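Local coordinates for DNA-binding transcriptional repressor YiaJ (Escherichia coli, PDB 1YSQ), which represses transcription of the yiaKLMNOPQRS operon, which may serve the utilization of 2,3-diketo-L-gulonate, and is represented here by its C-terminal IclR effector-binding domain, at residues T28-S33 against A39-K44; K44-P47 against L52-R55. All coordinates share one frame; numbering follows the deposited sequence.

Contact 1: T28-S33 against A39-K44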
loop_
_atom_site.group_PDB
_atom_site.type_symbol
_atom_site.label_atom_id
_atom_site.label_comp_id
_atom_site.label_asym_id
_atom_site.label_seq_id
_atom_site.Cartn_x
_atom_site.Cartn_y
_atom_site.Cartn_z
ATOM N N THR A 28 11.586 1.071 4.385
ATOM C CA THR A 28 10.992 -0.096 3.711
ATOM C C THR A 28 10.099 0.325 2.549
ATOM O O THR A 28 9.181 1.153 2.748
ATOM C CB THR A 28 10.104 -0.858 4.694
ATOM O OG1 THR A 28 10.888 -1.354 5.798
ATOM C CG2 THR A 28 9.483 -2.132 4.013
ATOM N N ILE A 29 10.342 -0.250 1.368
ATOM C CA ILE A 29 9.484 -0.007 0.213
ATOM C C ILE A 29 8.789 -1.307 -0.148
ATOM O O ILE A 29 9.447 -2.328 -0.326
ATOM C CB ILE A 29 10.292 0.551 -1.010
ATOM C CG1 ILE A 29 11.144 1.781 -0.628
ATOM C CG2 ILE A 29 9.366 0.838 -2.222
ATOM C CD1 ILE A 29 10.409 2.953 0.053
ATOM N N ASN A 30 7.457 -1.259 -0.245
ATOM C CA ASN A 30 6.625 -2.416 -0.601
ATOM C C ASN A 30 5.956 -2.158 -1.933
ATOM O O ASN A 30 5.536 -1.030 -2.220
ATOM C CB ASN A 30 5.496 -2.620 0.427
ATOM C CG ASN A 30 5.994 -2.578 1.860
ATOM O OD1 ASN A 30 5.749 -1.621 2.604
ATOM N ND2 ASN A 30 6.703 -3.610 2.249
ATOM N N PHE A 31 5.821 -3.216 -2.723
ATOM C CA PHE A 31 5.148 -3.112 -4.018
ATOM C C PHE A 31 4.269 -4.339 -4.187
ATOM O O PHE A 31 4.758 -5.474 -4.158
ATOM C CB PHE A 31 6.192 -3.028 -5.134
ATOM C CG PHE A 31 5.620 -2.789 -6.500
ATOM C CD1 PHE A 31 4.900 -1.629 -6.784
ATOM C CD2 PHE A 31 5.834 -3.699 -7.521
ATOM C CE1 PHE A 31 4.368 -1.401 -8.071
ATOM C CE2 PHE A 31 5.308 -3.464 -8.814
ATOM C CZ PHE A 31 4.575 -2.321 -9.075
ATOM N N SER A 32 2.969 -4.106 -4.330
ATOM C CA SER A 32 2.019 -5.202 -4.424
ATOM C C SER A 32 1.218 -5.174 -5.719
ATOM O O SER A 32 1.175 -4.145 -6.411
ATOM C CB SER A 32 1.064 -5.178 -3.224
ATOM O OG SER A 32 0.094 -4.142 -3.399
ATOM N N SER A 33 0.604 -6.321 -6.033
ATOM C CA SER A 33 -0.446 -6.420 -7.043
ATOM C C SER A 33 -1.722 -6.808 -6.309
ATOM O O SER A 33 -1.683 -7.236 -5.147
ATOM C CB SER A 33 -0.100 -7.477 -8.103
ATOM O OG SER A 33 0.030 -8.761 -7.486
ATOM N N ALA A 39 -3.967 -8.390 -1.282
ATOM C CA ALA A 39 -2.821 -7.832 -1.990
ATOM C C ALA A 39 -1.720 -8.905 -1.961
ATOM O O ALA A 39 -1.621 -9.659 -0.989
ATOM C CB ALA A 39 -2.335 -6.522 -1.301
ATOM N N ILE A 40 -0.935 -9.006 -3.033
ATOM C CA ILE A 40 0.237 -9.886 -3.035
ATOM C C ILE A 40 1.473 -9.022 -3.016
ATOM O O ILE A 40 1.662 -8.174 -3.898
ATOM C CB ILE A 40 0.297 -10.815 -4.266
ATOM C CG1 ILE A 40 -1.015 -11.584 -4.442
ATOM C CG2 ILE A 40 1.503 -11.808 -4.122
ATOM C CD1 ILE A 40 -0.992 -12.511 -5.679
ATOM N N LEU A 41 2.328 -9.251 -2.024
ATOM C CA LEU A 41 3.602 -8.540 -1.971
ATOM C C LEU A 41 4.569 -9.132 -2.981
ATOM O O LEU A 41 5.165 -10.176 -2.720
ATOM C CB LEU A 41 4.197 -8.560 -0.554
ATOM C CG LEU A 41 5.371 -7.600 -0.336
ATOM C CD1 LEU A 41 4.955 -6.165 -0.727
ATOM C CD2 LEU A 41 5.819 -7.634 1.117
ATOM N N ILE A 42 4.722 -8.476 -4.132
ATOM C CA ILE A 42 5.581 -9.034 -5.186
ATOM C C ILE A 42 7.018 -8.547 -5.136
ATOM O O ILE A 42 7.890 -9.111 -5.797
ATOM C CB ILE A 42 4.952 -8.840 -6.591
ATOM C CG1 ILE A 42 4.807 -7.342 -6.937
ATOM C CG2 ILE A 42 3.603 -9.599 -6.663
ATOM C CD1 ILE A 42 4.374 -7.077 -8.391
ATOM N N TYR A 43 7.275 -7.513 -4.342
ATOM C CA TYR A 43 8.590 -6.904 -4.311
ATOM C C TYR A 43 8.709 -6.119 -3.014
ATOM O O TYR A 43 7.762 -5.437 -2.591
ATOM C CB TYR A 43 8.720 -6.016 -5.546
ATOM C CG TYR A 43 9.981 -5.220 -5.703
ATOM C CD1 TYR A 43 10.933 -5.585 -6.642
ATOM C CD2 TYR A 43 10.188 -4.051 -4.971
ATOM C CE1 TYR A 43 12.083 -4.827 -6.831
ATOM C CE2 TYR A 43 11.327 -3.293 -5.154
ATOM C CZ TYR A 43 12.266 -3.683 -6.087
ATOM O OH TYR A 43 13.394 -2.917 -6.284
ATOM N N LYS A 44 9.851 -6.253 -2.358
ATOM C CA LYS A 44 10.098 -5.547 -1.098
ATOM C C LYS A 44 11.577 -5.172 -0.948
ATOM O O LYS A 44 12.451 -5.987 -1.217
ATOM C CB LYS A 44 9.642 -6.388 0.115
ATOM C CG LYS A 44 9.705 -5.627 1.442
ATOM C CD LYS A 44 9.629 -6.552 2.655
ATOM C CE LYS A 44 9.644 -5.728 3.963
ATOM N NZ LYS A 44 9.963 -6.579 5.197
HETATM O O HOH W 1 11.022 -4.041 6.471
#
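Phe-31 and the pair Ile-42/Tyr-43 form a classic beta bulge in an antiparallel hairpin. Phe-31 O takes Ile-42 N at 3.0 Å and, more weakly, Tyr-43 N at 3.2 Å; Phe-31 N returns a bond to Tyr-43 O. Beyond the bulge, Ser-33 and Ile-40 form a regular hydrogen-bonded pair, with Ile-40 N to Ser-33 O at 2.9 Å and 169° at the hydrogen.

Apolar contacts gather round the Phe-31 ring. Tyr-43 CB lies at its edge, while Ile-42 reaches CD1 to 3.8 Å from Phe-31 CE2, because CG1 is tucked between the backbone N and the carbonyl carbon (chi1 63°). Cutting Ile-42 back to an alanine would remove CG1, CG2 and CD1 and is likely to leave gaps beside the Phe-31 ring and Ser-33 OG. On the other face, Lys-44 runs extended alongside Asn-30, its CG 3.7 Å from Asn-30 ND2, then crosses Thr-28, CE 3.6 Å from Thr-28 CG2. One water bridges Thr-28 OG1 and Lys-44 NZ, whose main partner is Glu-46 OE2, in a salt bridge.

Strand 146-153 pairs with 28-33 along its other edge, where Ser-151 OG binds Asn-30 OD1; strand 61-63 flanks 39-44, and helix 8-25 packs on Tyr-43.

Contact 2: K44-P47 against L52-R55. With PO4 (phosphate ion), chain C.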
loop_
_atom_site.group_PDB
_atom_site.type_symbol
_atom_site.label_atom_id
_atom_site.label_comp_id
_atom_site.label_asym_id
_atom_site.label_seq_id
_atom_site.Cartn_x
_atom_site.Cartn_y
_atom_site.Cartn_z
ATOM N N LYS A 44 9.851 -6.253 -2.358
ATOM C CA LYS A 44 10.098 -5.547 -1.098
ATOM C C LYS A 44 11.577 -5.172 -0.948
ATOM O O LYS A 44 12.451 -5.987 -1.217
ATOM C CB LYS A 44 9.642 -6.388 0.115
ATOM C CG LYS A 44 9.705 -5.627 1.442
ATOM C CD LYS A 44 9.629 -6.552 2.655
ATOM C CE LYS A 44 9.644 -5.728 3.963
ATOM N NZ LYS A 44 9.963 -6.579 5.197
ATOM N N LEU A 45 11.829 -3.936 -0.517
ATOM C CA LEU A 45 13.171 -3.492 -0.132
ATOM C C LEU A 45 13.202 -3.175 1.347
ATOM O O LEU A 45 12.396 -2.391 1.851
ATOM C CB LEU A 45 13.620 -2.251 -0.940
ATOM C CG LEU A 45 13.621 -2.456 -2.463
ATOM C CD1 LEU A 45 13.763 -1.149 -3.199
ATOM C CD2 LEU A 45 14.714 -3.457 -2.911
ATOM N N GLU A 46 14.151 -3.783 2.047
ATOM C CA GLU A 46 14.371 -3.491 3.452
ATOM C C GLU A 46 14.890 -2.061 3.620
ATOM O O GLU A 46 15.435 -1.504 2.671
ATOM C CB GLU A 46 15.367 -4.508 4.036
ATOM C CG GLU A 46 14.827 -5.937 4.136
ATOM C CD GLU A 46 13.553 -6.054 4.984
ATOM O OE1 GLU A 46 13.406 -5.307 5.970
ATOM O OE2 GLU A 46 12.697 -6.912 4.673
ATOM N N PRO A 47 14.733 -1.462 4.801
ATOM C CA PRO A 47 15.232 -0.100 5.027
ATOM C C PRO A 47 16.769 -0.032 4.923
ATOM O O PRO A 47 17.443 -1.061 5.099
ATOM C CB PRO A 47 14.768 0.214 6.455
ATOM C CG PRO A 47 14.653 -1.143 7.125
ATOM C CD PRO A 47 14.102 -2.026 6.019
ATOM N N LEU A 52 13.010 0.571 11.423
ATOM C CA LEU A 52 11.855 -0.304 11.514
ATOM C C LEU A 52 11.917 -1.349 10.407
ATOM O O LEU A 52 11.990 -1.010 9.226
ATOM C CB LEU A 52 10.536 0.487 11.431
ATOM C CG LEU A 52 9.377 -0.511 11.579
ATOM C CD1 LEU A 52 9.049 -0.724 13.079
ATOM C CD2 LEU A 52 8.179 -0.152 10.761
ATOM N N ARG A 53 11.906 -2.623 10.789
ATOM C CA ARG A 53 11.914 -3.699 9.806
ATOM C C ARG A 53 10.670 -4.510 10.049
ATOM O O ARG A 53 10.414 -4.933 11.180
ATOM C CB ARG A 53 13.169 -4.568 9.930
ATOM C CG ARG A 53 14.449 -3.770 9.844
ATOM C CD ARG A 53 15.727 -4.575 10.094
ATOM N NE ARG A 53 15.999 -5.488 8.982
ATOM C CZ ARG A 53 16.635 -5.151 7.849
ATOM N NH1 ARG A 53 17.083 -3.909 7.657
ATOM N NH2 ARG A 53 16.831 -6.070 6.907
ATOM N N THR A 54 9.867 -4.679 9.007
ATOM C CA THR A 54 8.621 -5.421 9.136
ATOM C C THR A 54 8.873 -6.888 8.796
ATOM O O THR A 54 9.897 -7.231 8.187
ATOM C CB THR A 54 7.550 -4.865 8.193
ATOM O OG1 THR A 54 7.863 -5.239 6.832
ATOM C CG2 THR A 54 7.552 -3.309 8.214
ATOM N N ARG A 55 7.921 -7.734 9.173
ATOM C CA ARG A 55 7.985 -9.169 8.879
ATOM C C ARG A 55 7.426 -9.497 7.501
ATOM O O ARG A 55 7.405 -10.666 7.091
ATOM C CB ARG A 55 7.211 -9.954 9.936
ATOM C CG ARG A 55 7.854 -9.916 11.325
ATOM C CD ARG A 55 7.260 -10.922 12.323
ATOM N NE ARG A 55 6.210 -10.350 13.178
ATOM C CZ ARG A 55 6.344 -9.281 13.967
ATOM N NH1 ARG A 55 7.499 -8.620 14.035
ATOM N NH2 ARG A 55 5.312 -8.874 14.700
HETATM P P PO4 C . 12.329 4.271 10.986
HETATM O O1 PO4 C . 13.380 4.019 12.034
HETATM O O2 PO4 C . 10.993 4.399 11.646
HETATM O O3 PO4 C . 12.742 5.503 10.241
HETATM O O4 PO4 C . 12.280 3.126 9.993
HETATM O O HOH W 1 11.022 -4.041 6.471
HETATM O O HOH W 2 12.364 -7.250 7.820
HETATM O O HOH W 3 18.982 -3.830 5.720
#
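Glu-46 and Arg-53 meet across the loop that follows strand 38-45, in a salt-bridge network completed by Lys-44. The network lies at the surface of the IclR C-terminal domain, a member of the GAF clan.

Along Glu-46, CB comes first, with Glu-46 CB 3.6 Å from Arg-53 NH2. Glu-46 CG comes closer to Arg-53 NH2, at 3.4 Å, and the chain then bends (chi2 -58°), turning the carboxylate back across the guanidinium. OE1 sits over one face of the Arg-53 guanidinium, offset toward its rim, with the two planes 36° apart. At 3.6 Å, Glu-46 OE1 and Arg-53 NH2 make a long ion pair held by charge alone, since no N-H points at the oxygen. Two waters also donate to OE1; the one 2.7 Å from Glu-46 OE1 accepts from Thr-54 N. On its syn side, somewhat out of the carboxylate plane, Glu-46 OE2 receives Lys-44 NZ at 2.8 Å. With both oxygens engaged, the carboxylate is likely to be held against rotation.

Lys-44 NZ also lies 3.0 Å from its acceptor Thr-54 OG1; this hydroxyl, Ala-56 O, Glu-46 OE2 and a water gather round the ammonium and must share its three hydrogens, so it bridges the strand end and the returning loop. Pro-47 packs its CG obliquely against the Arg-53 guanidinium, and a water links Pro-47 O to Arg-53 NH1. At the start of 52-55, Leu-52 N donates to O4 of a phosphate ion, probably from the crystallisation liquor, at 3.0 Å and a nearly straight 166°.

From the N terminus, the chain leaves helix 8-25 and enters strand 28-35, the first half of contact 1. It turns tightly and comes back along strand 38-45, closing a hairpin. The same strand runs directly into contact 2, where the following loop folds back so that 52-55 meets 44-47 before the chain reaches strand 61-63. The two closures follow one another, neither nested nor crossed, and share Lys-44 at the junction. They also touch: Ile-29 O probably accepts from Leu-45 N, Thr-28 OG1 packs on Pro-47 CD, and one water serves both. Together they tie neighbouring sheet strands to the loop beyond.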